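Local coordinates for alcohol oxidase (Myceliophthora thermophila, PDB 6F74), which binds FAD as a VAO-type flavoprotein and probably works as an oxygen-dependent oxidase, although its substrate is not established here, at residues 432-437 with 504-509; 517-522 with 543-548. All blocks are in the same frame, centred on the assembly; numbering follows the deposited sequence.

Contact 1: residues 432-437 with 504-509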
ATOM      1  N   THR A 432      11.578   7.496  -1.703  1.00 18.91           N
ATOM      2  CA  THR A 432      11.647   6.296  -0.875  1.00 18.75           C
ATOM      3  C   THR A 432      10.751   6.449   0.360  1.00 18.69           C
ATOM      4  O   THR A 432      10.706   7.500   1.004  1.00 18.90           O
ATOM      5  CB  THR A 432      13.107   5.981  -0.444  1.00 19.06           C
ATOM      6  OG1 THR A 432      13.907   5.774  -1.602  1.00 19.14           O
ATOM      7  CG2 THR A 432      13.191   4.707   0.405  1.00 18.97           C
ATOM      8  N   SER A 433      10.042   5.375   0.685  1.00 18.43           N
ATOM      9  CA  SER A 433       9.173   5.341   1.863  1.00 18.40           C
ATOM     10  C   SER A 433       9.930   4.705   3.012  1.00 18.61           C
ATOM     11  O   SER A 433      10.489   3.613   2.851  1.00 18.59           O
ATOM     12  CB  SER A 433       7.912   4.532   1.575  1.00 18.11           C
ATOM     13  OG  SER A 433       7.015   4.739   2.640  1.00 18.14           O
ATOM     14  N   ILE A 434       9.992   5.427   4.122  1.00 18.86           N
ATOM     15  CA  ILE A 434      10.541   4.914   5.389  1.00 19.15           C
ATOM     16  C   ILE A 434       9.539   5.297   6.466  1.00 19.19           C
ATOM     17  O   ILE A 434       9.581   6.384   7.030  1.00 19.42           O
ATOM     18  CB  ILE A 434      11.951   5.465   5.728  1.00 19.60           C
ATOM     19  CG1 ILE A 434      12.848   5.389   4.482  1.00 19.58           C
ATOM     20  CG2 ILE A 434      12.527   4.677   6.913  1.00 19.94           C
ATOM     21  CD1 ILE A 434      14.281   5.800   4.716  1.00 20.09           C
ATOM     22  N   ILE A 435       8.591   4.387   6.685  1.00 19.00           N
ATOM     23  CA  ILE A 435       7.504   4.592   7.620  1.00 19.04           C
ATOM     24  C   ILE A 435       7.360   3.397   8.541  1.00 19.20           C
ATOM     25  O   ILE A 435       7.907   2.299   8.282  1.00 19.21           O
ATOM     26  CB  ILE A 435       6.161   4.868   6.888  1.00 18.72           C
ATOM     27  CG1 ILE A 435       5.754   3.673   6.012  1.00 18.46           C
ATOM     28  CG2 ILE A 435       6.271   6.142   6.049  1.00 18.65           C
ATOM     29  CD1 ILE A 435       4.362   3.745   5.384  1.00 18.25           C
ATOM     30  N   THR A 436       6.612   3.626   9.615  1.00 19.37           N
ATOM     31  CA  THR A 436       6.172   2.544  10.520  1.00 19.57           C
ATOM     32  C   THR A 436       4.674   2.706  10.741  1.00 19.47           C
ATOM     33  O   THR A 436       4.145   3.825  10.698  1.00 19.38           O
ATOM     34  CB  THR A 436       6.937   2.584  11.860  1.00 20.09           C
ATOM     35  OG1 THR A 436       6.489   1.542  12.715  1.00 20.34           O
ATOM     36  CG2 THR A 436       6.787   3.986  12.558  1.00 20.26           C
ATOM     37  N   SER A 437       3.958   1.601  10.914  1.00 19.51           N
ATOM     38  CA  SER A 437       2.514   1.689  11.155  1.00 19.49           C
ATOM     39  C   SER A 437       2.154   0.838  12.360  1.00 19.91           C
ATOM     40  O   SER A 437       2.814  -0.185  12.665  1.00 20.14           O
ATOM     41  CB  SER A 437       1.683   1.308   9.925  1.00 19.17           C
ATOM     42  OG  SER A 437       2.027   0.053   9.353  1.00 19.13           O
ATOM     43  N   GLN A 504       9.793   9.365   7.947  1.00 20.03           N
ATOM     44  CA  GLN A 504      10.694  10.446   7.531  1.00 20.35           C
ATOM     45  C   GLN A 504      11.241  10.117   6.162  1.00 20.18           C
ATOM     46  O   GLN A 504      11.319   8.958   5.775  1.00 19.93           O
ATOM     47  CB  GLN A 504      11.910  10.588   8.469  1.00 20.93           C
ATOM     48  CG  GLN A 504      11.579  10.456   9.923  1.00 21.16           C
ATOM     49  CD  GLN A 504      12.780  10.693  10.844  1.00 21.84           C
ATOM     50  OE1 GLN A 504      12.725  10.349  12.017  1.00 22.11           O
ATOM     51  NE2 GLN A 504      13.870  11.253  10.310  1.00 22.19           N
ATOM     52  N   GLY A 505      11.682  11.151   5.456  1.00 20.39           N
ATOM     53  CA  GLY A 505      12.347  11.019   4.163  1.00 20.36           C
ATOM     54  C   GLY A 505      13.864  10.988   4.261  1.00 20.83           C
ATOM     55  O   GLY A 505      14.438  11.322   5.309  1.00 21.28           O
ATOM     56  N   ILE A 506      14.492  10.601   3.154  1.00 20.79           N
ATOM     57  CA  ILE A 506      15.922  10.669   2.966  1.00 21.28           C
ATOM     58  C   ILE A 506      16.162  11.475   1.691  1.00 21.42           C
ATOM     59  O   ILE A 506      15.293  11.491   0.801  1.00 21.03           O
ATOM     60  CB  ILE A 506      16.608   9.285   2.812  1.00 21.18           C
ATOM     61  CG1 ILE A 506      15.836   8.360   1.844  1.00 20.56           C
ATOM     62  CG2 ILE A 506      16.716   8.624   4.163  1.00 21.30           C
ATOM     63  CD1 ILE A 506      16.471   7.003   1.574  1.00 20.46           C
ATOM     64  N   PRO A 507      17.328  12.126   1.588  1.00 22.05           N
ATOM     65  CA  PRO A 507      17.687  12.772   0.324  1.00 22.27           C
ATOM     66  C   PRO A 507      17.551  11.829  -0.862  1.00 21.83           C
ATOM     67  O   PRO A 507      17.665  10.602  -0.720  1.00 21.52           O
ATOM     68  CB  PRO A 507      19.181  13.170   0.527  1.00 23.06           C
ATOM     69  CG  PRO A 507      19.367  13.226   2.011  1.00 23.32           C
ATOM     70  CD  PRO A 507      18.450  12.155   2.552  1.00 22.65           C
ATOM     71  N   LYS A 508      17.288  12.406  -2.022  1.00 21.86           N
ATOM     72  CA  LYS A 508      17.125  11.639  -3.261  1.00 21.52           C
ATOM     73  C   LYS A 508      18.385  10.805  -3.542  1.00 21.71           C
ATOM     74  O   LYS A 508      18.293   9.626  -3.885  1.00 21.31           O
ATOM     75  CB  LYS A 508      16.849  12.630  -4.402  1.00 21.75           C
ATOM     76  CG  LYS A 508      16.650  12.030  -5.776  1.00 21.52           C
ATOM     77  CD  LYS A 508      16.379  13.146  -6.775  1.00 21.89           C
ATOM     78  CE  LYS A 508      17.645  13.911  -7.157  1.00 22.65           C
ATOM     79  NZ  LYS A 508      17.305  14.987  -8.120  1.00 23.05           N
ATOM     80  N   VAL A 509      19.559  11.429  -3.390  1.00 22.39           N
ATOM     81  CA  VAL A 509      20.839  10.719  -3.416  1.00 22.70           C
ATOM     82  C   VAL A 509      21.302  10.560  -1.967  1.00 22.95           C
ATOM     83  O   VAL A 509      21.870  11.470  -1.381  1.00 23.56           O
ATOM     84  CB  VAL A 509      21.912  11.423  -4.272  1.00 23.40           C
ATOM     85  CG1 VAL A 509      23.175  10.549  -4.366  1.00 23.70           C
ATOM     86  CG2 VAL A 509      21.389  11.691  -5.675  1.00 23.25           C
TER
HETATM   87  O   HOH W   1      12.558   9.519   1.038  1.00 11.79           O
HETATM   88  O   HOH W   2       9.184   8.302   4.210  1.00 13.82           O
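Ile506 lays its CG1-CD1 arm and its CG2 branch against the tip of Ile434, the two side chains crossing at about a right angle, with Ile434 CD1 3.8 Å from Ile506 CG2. The contact lies where two neighbouring antiparallel strands of a seven-stranded sheet fray: 435-440, an outermost strand of that sheet, is entered from the loop holding Thr432 and Ser433, while Gln504 and its successors follow strand 498-503 on the way to helix 512-533. One direct backbone bond persists here, Gln504 N to Ile434 O at 3.1 Å, and it arrives nearly in line with the carbonyl, at a C=O...N angle of 170°. The other half of this pair is water-mediated: one molecule accepts from Ile434 N and donates to Gln504 O; farther along, a second donates to Thr432 O at 2.7 Å and accepts from Ile506 N. Ile506 holds CG1 between its backbone N and carbonyl carbon (chi1 45°), which directs CD1 toward Thr432, 4.1 Å from Thr432 CB. With an alanine in place of Ile506, Ile434 CD1 would probably lose its neighbours on this side and Thr432 CB its apolar partner, opening a gap beside the second water. Val522 and Gln519 of helix 512-533 also pack on Ile434. The amide of Gln504 turns away from this cluster, OE1 bonding to Lys526 NZ, and Thr432 OG1 bonds to the carbonyl oxygen of Pro101.

Contact 2: residues 517-522 with 543-548. With FAD (flavin-adenine dinucleotide), chain I.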
ATOM      1  N   TYR A 517      20.675   5.879   9.594  1.00 23.97           N
ATOM      2  CA  TYR A 517      20.251   6.828  10.642  1.00 24.27           C
ATOM      3  C   TYR A 517      18.736   7.041  10.586  1.00 23.56           C
ATOM      4  O   TYR A 517      18.054   6.957  11.593  1.00 23.59           O
ATOM      5  CB  TYR A 517      21.003   8.190  10.548  1.00 24.85           C
ATOM      6  CG  TYR A 517      20.367   9.226  11.450  1.00 25.04           C
ATOM      7  CD1 TYR A 517      20.606   9.225  12.816  1.00 25.68           C
ATOM      8  CD2 TYR A 517      19.467  10.155  10.949  1.00 24.60           C
ATOM      9  CE1 TYR A 517      19.999  10.158  13.668  1.00 25.87           C
ATOM     10  CE2 TYR A 517      18.830  11.083  11.775  1.00 24.76           C
ATOM     11  CZ  TYR A 517      19.100  11.088  13.135  1.00 25.38           C
ATOM     12  OH  TYR A 517      18.419  12.004  13.955  1.00 25.54           O
ATOM     13  N   VAL A 518      18.204   7.318   9.410  1.00 22.98           N
ATOM     14  CA  VAL A 518      16.761   7.550   9.278  1.00 22.36           C
ATOM     15  C   VAL A 518      15.965   6.280   9.571  1.00 21.96           C
ATOM     16  O   VAL A 518      14.953   6.346  10.260  1.00 21.81           O
ATOM     17  CB  VAL A 518      16.392   8.127   7.903  1.00 21.92           C
ATOM     18  CG1 VAL A 518      14.875   8.232   7.743  1.00 21.33           C
ATOM     19  CG2 VAL A 518      17.012   9.505   7.737  1.00 22.39           C
ATOM     20  N   GLN A 519      16.404   5.144   9.047  1.00 21.83           N
ATOM     21  CA  GLN A 519      15.704   3.874   9.284  1.00 21.53           C
ATOM     22  C   GLN A 519      15.640   3.537  10.773  1.00 21.98           C
ATOM     23  O   GLN A 519      14.610   3.056  11.260  1.00 21.77           O
ATOM     24  CB  GLN A 519      16.374   2.704   8.535  1.00 21.45           C
ATOM     25  CG  GLN A 519      15.588   1.405   8.617  1.00 21.14           C
ATOM     26  CD  GLN A 519      14.214   1.552   7.980  1.00 20.52           C
ATOM     27  OE1 GLN A 519      14.118   1.628   6.763  1.00 20.15           O
ATOM     28  NE2 GLN A 519      13.156   1.632   8.797  1.00 20.47           N
ATOM     29  N   HIS A 520      16.737   3.801  11.483  1.00 22.67           N
ATOM     30  CA  HIS A 520      16.798   3.635  12.928  1.00 23.24           C
ATOM     31  C   HIS A 520      15.840   4.538  13.693  1.00 23.22           C
ATOM     32  O   HIS A 520      15.242   4.098  14.667  1.00 23.37           O
ATOM     33  CB  HIS A 520      18.216   3.909  13.444  1.00 24.07           C
ATOM     34  CG  HIS A 520      18.362   3.727  14.929  1.00 24.78           C
ATOM     35  ND1 HIS A 520      18.632   2.502  15.504  1.00 25.11           N
ATOM     36  CD2 HIS A 520      18.207   4.599  15.953  1.00 25.23           C
ATOM     37  CE1 HIS A 520      18.676   2.639  16.816  1.00 25.78           C
ATOM     38  NE2 HIS A 520      18.406   3.895  17.113  1.00 25.84           N
ATOM     39  N   GLN A 521      15.722   5.802  13.291  1.00 23.11           N
ATOM     40  CA  GLN A 521      14.730   6.680  13.898  1.00 23.04           C
ATOM     41  C   GLN A 521      13.317   6.141  13.674  1.00 22.39           C
ATOM     42  O   GLN A 521      12.537   6.094  14.606  1.00 22.48           O
ATOM     43  CB  GLN A 521      14.830   8.107  13.352  1.00 23.03           C
ATOM     44  CG  GLN A 521      16.123   8.869  13.739  1.00 23.80           C
ATOM     45  CD  GLN A 521      16.344   8.979  15.225  1.00 24.50           C
ATOM     46  OE1 GLN A 521      15.520   9.530  15.931  1.00 24.51           O
ATOM     47  NE2 GLN A 521      17.454   8.433  15.714  1.00 25.15           N
ATOM     48  N   VAL A 522      12.998   5.722  12.446  1.00 21.81           N
ATOM     49  CA  VAL A 522      11.674   5.225  12.130  1.00 21.26           C
ATOM     50  C   VAL A 522      11.362   3.933  12.870  1.00 21.38           C
ATOM     51  O   VAL A 522      10.298   3.827  13.497  1.00 21.33           O
ATOM     52  CB  VAL A 522      11.475   5.051  10.624  1.00 20.71           C
ATOM     53  CG1 VAL A 522      10.110   4.435  10.299  1.00 20.23           C
ATOM     54  CG2 VAL A 522      11.561   6.428   9.942  1.00 20.63           C
ATOM     55  N   GLU A 543       1.733  -0.472   4.129  1.00 18.14           N
ATOM     56  CA  GLU A 543       2.275   0.834   4.495  1.00 18.10           C
ATOM     57  C   GLU A 543       2.828   0.643   5.898  1.00 18.34           C
ATOM     58  O   GLU A 543       2.185   0.969   6.906  1.00 18.51           O
ATOM     59  CB  GLU A 543       1.221   1.945   4.423  1.00 18.08           C
ATOM     60  CG  GLU A 543       0.785   2.300   2.992  1.00 17.93           C
ATOM     61  CD  GLU A 543      -0.457   3.203   2.915  1.00 18.00           C
ATOM     62  OE1 GLU A 543      -1.310   3.089   3.817  1.00 18.15           O
ATOM     63  OE2 GLU A 543      -0.637   4.026   1.947  1.00 17.95           O
ATOM     64  N   GLY A 544       4.030   0.096   5.936  1.00 18.39           N
ATOM     65  CA  GLY A 544       4.608  -0.368   7.172  1.00 18.70           C
ATOM     66  C   GLY A 544       6.108  -0.537   7.113  1.00 18.80           C
ATOM     67  O   GLY A 544       6.752  -0.206   6.122  1.00 18.61           O
ATOM     68  N   ASP A 545       6.651  -1.034   8.219  1.00 19.16           N
ATOM     69  CA  ASP A 545       8.100  -1.017   8.462  1.00 19.39           C
ATOM     70  C   ASP A 545       8.705  -2.331   8.047  1.00 19.45           C
ATOM     71  O   ASP A 545       8.690  -3.283   8.803  1.00 19.76           O
ATOM     72  CB  ASP A 545       8.358  -0.791   9.951  1.00 19.85           C
ATOM     73  CG  ASP A 545       9.839  -0.605  10.284  1.00 20.20           C
ATOM     74  OD1 ASP A 545      10.687  -0.652   9.391  1.00 20.08           O
ATOM     75  OD2 ASP A 545      10.157  -0.374  11.473  1.00 20.66           O
ATOM     76  N   GLY A 546       9.299  -2.353   6.868  1.00 19.20           N
ATOM     77  CA  GLY A 546       9.892  -3.577   6.321  1.00 19.24           C
ATOM     78  C   GLY A 546      11.231  -3.892   6.948  1.00 19.65           C
ATOM     79  O   GLY A 546      11.739  -4.975   6.699  1.00 19.77           O
ATOM     80  N   SER A 547      11.817  -2.965   7.730  1.00 19.93           N
ATOM     81  CA  SER A 547      13.061  -3.236   8.480  1.00 20.46           C
ATOM     82  C   SER A 547      12.876  -3.618   9.922  1.00 20.95           C
ATOM     83  O   SER A 547      13.889  -3.802  10.615  1.00 21.48           O
ATOM     84  CB  SER A 547      13.957  -2.013   8.479  1.00 20.62           C
ATOM     85  OG  SER A 547      14.321  -1.754   7.137  1.00 20.28           O
ATOM     86  N   ASP A 548      11.626  -3.766  10.375  1.00 20.84           N
ATOM     87  CA  ASP A 548      11.357  -4.112  11.753  1.00 21.35           C
ATOM     88  C   ASP A 548      11.806  -5.547  11.961  1.00 21.72           C
ATOM     89  O   ASP A 548      11.288  -6.451  11.294  1.00 21.48           O
ATOM     90  CB  ASP A 548       9.863  -3.931  12.027  1.00 21.14           C
ATOM     91  CG  ASP A 548       9.439  -4.361  13.432  1.00 21.69           C
ATOM     92  OD1 ASP A 548      10.285  -4.489  14.346  1.00 22.26           O
ATOM     93  OD2 ASP A 548       8.215  -4.543  13.635  1.00 21.61           O
TER
HETATM   94  PA  FAD I 601       2.848  -3.766  -7.029  1.00 15.73           P
HETATM   95  O1A FAD I 601       4.157  -3.063  -6.680  1.00 16.33           O
HETATM   96  O2A FAD I 601       2.584  -3.998  -8.484  1.00 14.61           O
HETATM   97  O5B FAD I 601       2.832  -5.135  -6.242  1.00 13.82           O
HETATM   98  C5B FAD I 601       2.808  -5.124  -4.842  1.00 13.38           C
HETATM   99  C4B FAD I 601       3.096  -6.525  -4.334  1.00 12.87           C
HETATM  100  O4B FAD I 601       2.027  -7.347  -4.771  1.00 12.82           O
HETATM  101  C3B FAD I 601       4.349  -7.181  -4.855  1.00 12.31           C
HETATM  102  O3B FAD I 601       4.785  -8.116  -3.861  1.00 12.69           O
HETATM  103  C2B FAD I 601       3.886  -7.982  -6.047  1.00 12.77           C
HETATM  104  O2B FAD I 601       4.620  -9.188  -6.294  1.00 12.30           O
HETATM  105  C1B FAD I 601       2.493  -8.373  -5.635  1.00 12.89           C
HETATM  106  N9A FAD I 601       1.514  -8.524  -6.717  1.00 13.21           N
HETATM  107  C8A FAD I 601       1.000  -7.545  -7.475  1.00 14.09           C
HETATM  108  N7A FAD I 601       0.097  -8.036  -8.346  1.00 14.08           N
HETATM  109  C5A FAD I 601       0.031  -9.346  -8.129  1.00 13.77           C
HETATM  110  C6A FAD I 601      -0.749 -10.434  -8.717  1.00 13.93           C
HETATM  111  N6A FAD I 601      -1.614 -10.115  -9.707  1.00 14.13           N
HETATM  112  N1A FAD I 601      -0.540 -11.688  -8.237  1.00 13.83           N
HETATM  113  C2A FAD I 601       0.352 -11.927  -7.240  1.00 14.21           C
HETATM  114  N3A FAD I 601       1.089 -10.959  -6.637  1.00 13.99           N
HETATM  115  C4A FAD I 601       0.956  -9.671  -7.048  1.00 13.66           C
HETATM  116  N1  FAD I 601      -2.887   1.476   0.060  1.00 11.40           N
HETATM  117  C2  FAD I 601      -4.032   1.639   0.762  1.00 11.65           C
HETATM  118  O2  FAD I 601      -4.398   0.724   1.542  1.00 12.31           O
HETATM  119  N3  FAD I 601      -4.804   2.737   0.629  1.00 11.81           N
HETATM  120  C4  FAD I 601      -4.472   3.759  -0.180  1.00 12.03           C
HETATM  121  O4  FAD I 601      -5.179   4.782  -0.286  1.00 13.38           O
HETATM  122  C4X FAD I 601      -3.225   3.669  -0.968  1.00 11.93           C
HETATM  123  N5  FAD I 601      -2.837   4.666  -1.789  1.00 11.39           N
HETATM  124  C5X FAD I 601      -1.692   4.550  -2.507  1.00 10.96           C
HETATM  125  C6  FAD I 601      -1.315   5.582  -3.366  1.00  9.80           C
HETATM  126  C7  FAD I 601      -0.167   5.505  -4.134  1.00  8.66           C
HETATM  127  C7M FAD I 601       0.103   6.719  -4.988  1.00  8.75           C
HETATM  128  C8  FAD I 601       0.686   4.285  -4.058  1.00  7.38           C
HETATM  129  C8M FAD I 601       1.938   4.098  -4.903  1.00  4.60           C
HETATM  130  C9  FAD I 601       0.327   3.263  -3.185  1.00  9.18           C
HETATM  131  C9A FAD I 601      -0.838   3.329  -2.401  1.00 10.70           C
HETATM  132  N10 FAD I 601      -1.253   2.290  -1.523  1.00 12.01           N
HETATM  133  C10 FAD I 601      -2.438   2.440  -0.791  1.00 11.68           C
HETATM  134  C1' FAD I 601      -0.439   1.077  -1.273  1.00 13.09           C
HETATM  135  C2' FAD I 601      -0.759  -0.194  -1.988  1.00 14.05           C
HETATM  136  O2' FAD I 601      -1.823  -0.822  -1.278  1.00 13.99           O
HETATM  137  C3' FAD I 601       0.461  -1.120  -1.944  1.00 15.12           C
HETATM  138  O3' FAD I 601       1.652  -0.450  -2.396  1.00 16.26           O
HETATM  139  C4' FAD I 601       0.240  -2.387  -2.759  1.00 15.51           C
HETATM  140  O4' FAD I 601       1.400  -3.220  -2.674  1.00 16.74           O
HETATM  141  C5' FAD I 601      -0.079  -2.064  -4.211  1.00 15.36           C
HETATM  142  O5' FAD I 601      -0.293  -3.254  -4.948  1.00 15.25           O
HETATM  143  P   FAD I 601       0.071  -3.130  -6.484  1.00 15.53           P
HETATM  144  O1P FAD I 601      -0.561  -1.893  -7.059  1.00 15.56           O
HETATM  145  O2P FAD I 601      -0.216  -4.464  -7.089  1.00 17.65           O
HETATM  146  O3P FAD I 601       1.664  -2.875  -6.368  1.00 15.91           O
HETATM  147  O   HOH W   3      10.669   1.240   7.666  1.00 11.30           O
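Residues 517-522, part of helix 512-533, run past an irregular loop, 543-548, the backbones coming nearest at Gln519 and Ser547, whose CA atoms are 7.6 Å apart. From Asp545 to Asp548 the loop folds into a type I beta turn, closed by a weak bond from Asp548 N to Asp545 O. Asp545 OD1 also accepts from Ser547 N at 3.1 Å, an Asx turn, and is approached from above the carboxylate plane, 44° out of it. Gln519 spans the space between helix and turn: its chain leaves anti to the backbone N (chi1 -173°) and bends at chi2, carrying the amide across Ser547, where Gln519 CD lies 3.6 Å from Ser547 CB. This loop belongs to the berberine-like region of the oxidase, and Glu543, at the start of the segment, reaches the isoalloxazine of FAD, OE2 standing 3.6 Å from C10, while OE1 bonds to His246. The Gln519 amide and Asp545 carboxylate planes are 16° apart, yet a water makes the junction, accepting from Gln519 NE2 at 2.8 Å and donating to Asp545 OD1 at 2.6 Å. Thr523 OG1, one helical turn on from Gln519, hydrogen-bonds both to Gln519 NE2 and to Asp545 OD2.

Contact 1 and contact 2 have centres 8 Å apart and are linked by helix 512-533, which begins shortly after segment 504-509 and supplies 517-522 to contact 2. Val522 CG1 packs 3.4 Å from Ile435 C, so the helix packs on segment 432-437 at Ile435. At the other end of 432-437, Ser437 OG makes a probable hydrogen bond of 2.6 Å to Glu543 O, tying the strand to the residue that faces the flavin; the same hydroxyl also bonds to Tyr540 N, and Tyr540 OH is bonded to FAD. The Thr432 end is more remote, its side chain about 12 Å from the cofactor.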